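Local coordinates for protein beta-lactamase OXA-2 (Salmonella typhimurium, PDB 1K38) that hydrolyses the beta-lactam ring of oxacillin and other penicillins, acting as a class D serine beta-lactamase that confers antibiotic resistance, at residues Leu59-Asp63 with Phe164-Gln169. Residues are numbered along the deposited sequence; the frame is centred on the assembly and turned at random.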
loop_
_atom_site.group_PDB
_atom_site.type_symbol
_atom_site.label_atom_id
_atom_site.label_comp_id
_atom_site.label_asym_id
_atom_site.label_seq_id
_atom_site.Cartn_x
_atom_site.Cartn_y
_atom_site.Cartn_z
ATOM N N LEU A 59 4.150 -10.834 -11.168
ATOM C CA LEU A 59 3.021 -11.758 -11.112
ATOM C C LEU A 59 3.476 -13.105 -11.682
ATOM O O LEU A 59 3.187 -14.154 -11.108
ATOM C CB LEU A 59 1.836 -11.222 -11.922
ATOM C CG LEU A 59 1.167 -9.939 -11.418
ATOM C CD1 LEU A 59 0.155 -9.453 -12.445
ATOM C CD2 LEU A 59 0.489 -10.206 -10.078
ATOM N N PHE A 60 4.188 -13.072 -12.808
ATOM C CA PHE A 60 4.690 -14.302 -13.428
ATOM C C PHE A 60 5.550 -15.075 -12.432
ATOM O O PHE A 60 5.382 -16.283 -12.252
ATOM C CB PHE A 60 5.580 -14.003 -14.645
ATOM C CG PHE A 60 4.867 -13.380 -15.818
ATOM C CD1 PHE A 60 3.551 -12.931 -15.730
ATOM C CD2 PHE A 60 5.547 -13.214 -17.024
ATOM C CE1 PHE A 60 2.927 -12.327 -16.826
ATOM C CE2 PHE A 60 4.932 -12.614 -18.121
ATOM C CZ PHE A 60 3.623 -12.170 -18.023
ATOM N N ALA A 61 6.489 -14.366 -11.811
ATOM C CA ALA A 61 7.420 -14.953 -10.851
ATOM C C ALA A 61 6.736 -15.546 -9.624
ATOM O O ALA A 61 7.109 -16.624 -9.163
ATOM C CB ALA A 61 8.451 -13.908 -10.424
ATOM N N LEU A 62 5.743 -14.845 -9.086
ATOM C CA LEU A 62 5.028 -15.343 -7.917
ATOM C C LEU A 62 4.214 -16.577 -8.305
ATOM O O LEU A 62 4.166 -17.565 -7.566
ATOM C CB LEU A 62 4.095 -14.262 -7.364
ATOM C CG LEU A 62 4.764 -13.095 -6.629
ATOM C CD1 LEU A 62 3.802 -11.916 -6.575
ATOM C CD2 LEU A 62 5.177 -13.528 -5.228
ATOM N N ASP A 63 3.580 -16.514 -9.471
ATOM C CA ASP A 63 2.761 -17.618 -9.953
ATOM C C ASP A 63 3.596 -18.860 -10.237
ATOM O O ASP A 63 3.164 -19.977 -9.962
ATOM C CB ASP A 63 2.003 -17.203 -11.218
ATOM C CG ASP A 63 0.976 -18.233 -11.642
ATOM O OD1 ASP A 63 1.330 -19.153 -12.411
ATOM O OD2 ASP A 63 -0.184 -18.130 -11.193
ATOM N N PHE A 164 -4.359 -14.275 -12.219
ATOM C CA PHE A 164 -3.353 -14.632 -11.225
ATOM C C PHE A 164 -4.041 -14.593 -9.868
ATOM O O PHE A 164 -5.092 -13.973 -9.726
ATOM C CB PHE A 164 -2.207 -13.615 -11.227
ATOM C CG PHE A 164 -1.379 -13.636 -12.476
ATOM C CD1 PHE A 164 -0.388 -14.595 -12.653
ATOM C CD2 PHE A 164 -1.609 -12.714 -13.490
ATOM C CE1 PHE A 164 0.360 -14.636 -13.828
ATOM C CE2 PHE A 164 -0.868 -12.749 -14.666
ATOM C CZ PHE A 164 0.118 -13.712 -14.834
ATOM N N ARG A 165 -3.453 -15.258 -8.879
ATOM C CA ARG A 165 -4.017 -15.258 -7.531
ATOM C C ARG A 165 -4.232 -13.815 -7.101
ATOM O O ARG A 165 -3.361 -12.968 -7.313
ATOM C CB ARG A 165 -3.054 -15.910 -6.535
ATOM C CG ARG A 165 -2.792 -17.387 -6.750
ATOM C CD ARG A 165 -1.749 -17.880 -5.756
ATOM N NE ARG A 165 -1.445 -19.299 -5.921
ATOM C CZ ARG A 165 -1.705 -20.231 -5.009
ATOM N NH1 ARG A 165 -2.277 -19.898 -3.860
ATOM N NH2 ARG A 165 -1.392 -21.500 -5.250
ATOM N N VAL A 166 -5.376 -13.533 -6.490
ATOM C CA VAL A 166 -5.636 -12.176 -6.031
ATOM C C VAL A 166 -4.555 -11.755 -5.031
ATOM O O VAL A 166 -4.164 -10.585 -4.990
ATOM C CB VAL A 166 -7.040 -12.058 -5.399
ATOM C CG1 VAL A 166 -7.186 -10.725 -4.661
ATOM C CG2 VAL A 166 -8.094 -12.163 -6.495
ATOM N N GLU A 167 -4.051 -12.699 -4.233
ATOM C CA GLU A 167 -3.006 -12.348 -3.275
ATOM C C GLU A 167 -1.779 -11.792 -4.002
ATOM O O GLU A 167 -1.128 -10.860 -3.508
ATOM C CB GLU A 167 -2.604 -13.559 -2.411
ATOM C CG GLU A 167 -2.046 -14.756 -3.163
ATOM C CD GLU A 167 -1.369 -15.753 -2.235
ATOM O OE1 GLU A 167 -0.436 -15.348 -1.511
ATOM O OE2 GLU A 167 -1.764 -16.943 -2.234
ATOM N N HIS A 168 -1.473 -12.349 -5.176
ATOM C CA HIS A 168 -0.316 -11.885 -5.943
ATOM C C HIS A 168 -0.581 -10.513 -6.549
ATOM O O HIS A 168 0.314 -9.664 -6.598
ATOM C CB HIS A 168 0.031 -12.882 -7.052
ATOM C CG HIS A 168 0.560 -14.185 -6.543
ATOM N ND1 HIS A 168 1.077 -14.334 -5.273
ATOM C CD2 HIS A 168 0.675 -15.394 -7.141
ATOM C CE1 HIS A 168 1.487 -15.580 -5.113
ATOM N NE2 HIS A 168 1.255 -16.243 -6.231
ATOM N N GLN A 169 -1.806 -10.296 -7.010
ATOM C CA GLN A 169 -2.165 -9.001 -7.577
ATOM C C GLN A 169 -2.098 -7.938 -6.484
ATOM O O GLN A 169 -1.631 -6.821 -6.726
ATOM C CB GLN A 169 -3.564 -9.053 -8.200
ATOM C CG GLN A 169 -3.662 -10.008 -9.384
ATOM C CD GLN A 169 -5.029 -9.988 -10.043
ATOM O OE1 GLN A 169 -5.393 -9.027 -10.722
ATOM N NE2 GLN A 169 -5.799 -11.053 -9.839
HETATM O O HOH W 1 0.536 -19.591 -7.786
#
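L59 and L62 each set a methylene carbon over the face of an aromatic ring from 164-169, an example of CH-pi contacts joining a helix to the start of another and the loop that leads into it. CB of L62 lies over the middle of the H168 imidazole, 3.5 Å from the ring centroid and 2° off the normal. CB of L59 lies over the F164 ring in the same way, 3.9 Å from its centroid. With CG of F164 anti to its carbonyl carbon (chi1 -68°), the phenyl ring reaches across to helix 56-64, where D63 CB meets its edge in the ring plane, 3.8 Å from F164 CD1. F60 and F164 touch rim to rim, their planes 26° apart, with F60 CD1 3.6 Å from F164 CZ; Y119 stacks on F60.

In the penicillin-recognising fold shared with the transpeptidases, helix 56-64 follows the predicted nucleophile S51 in sequence. Here it packs in the helical region beside the start of helix 166-175, for which R165 is the N-cap residue.

The branched aliphatic ends add further contacts: L59 sends CD1 to F164 CD2 at 3.9 Å and CD2 against the H168 carbonyl, while L62 CD1 leans on H168 CB.

Polar links lie at the margin. A water accepts from R165 NE at 2.7 Å and donates weakly to D63 O, while D63 OD1 is hydrogen-bonded to the Y119 hydroxyl.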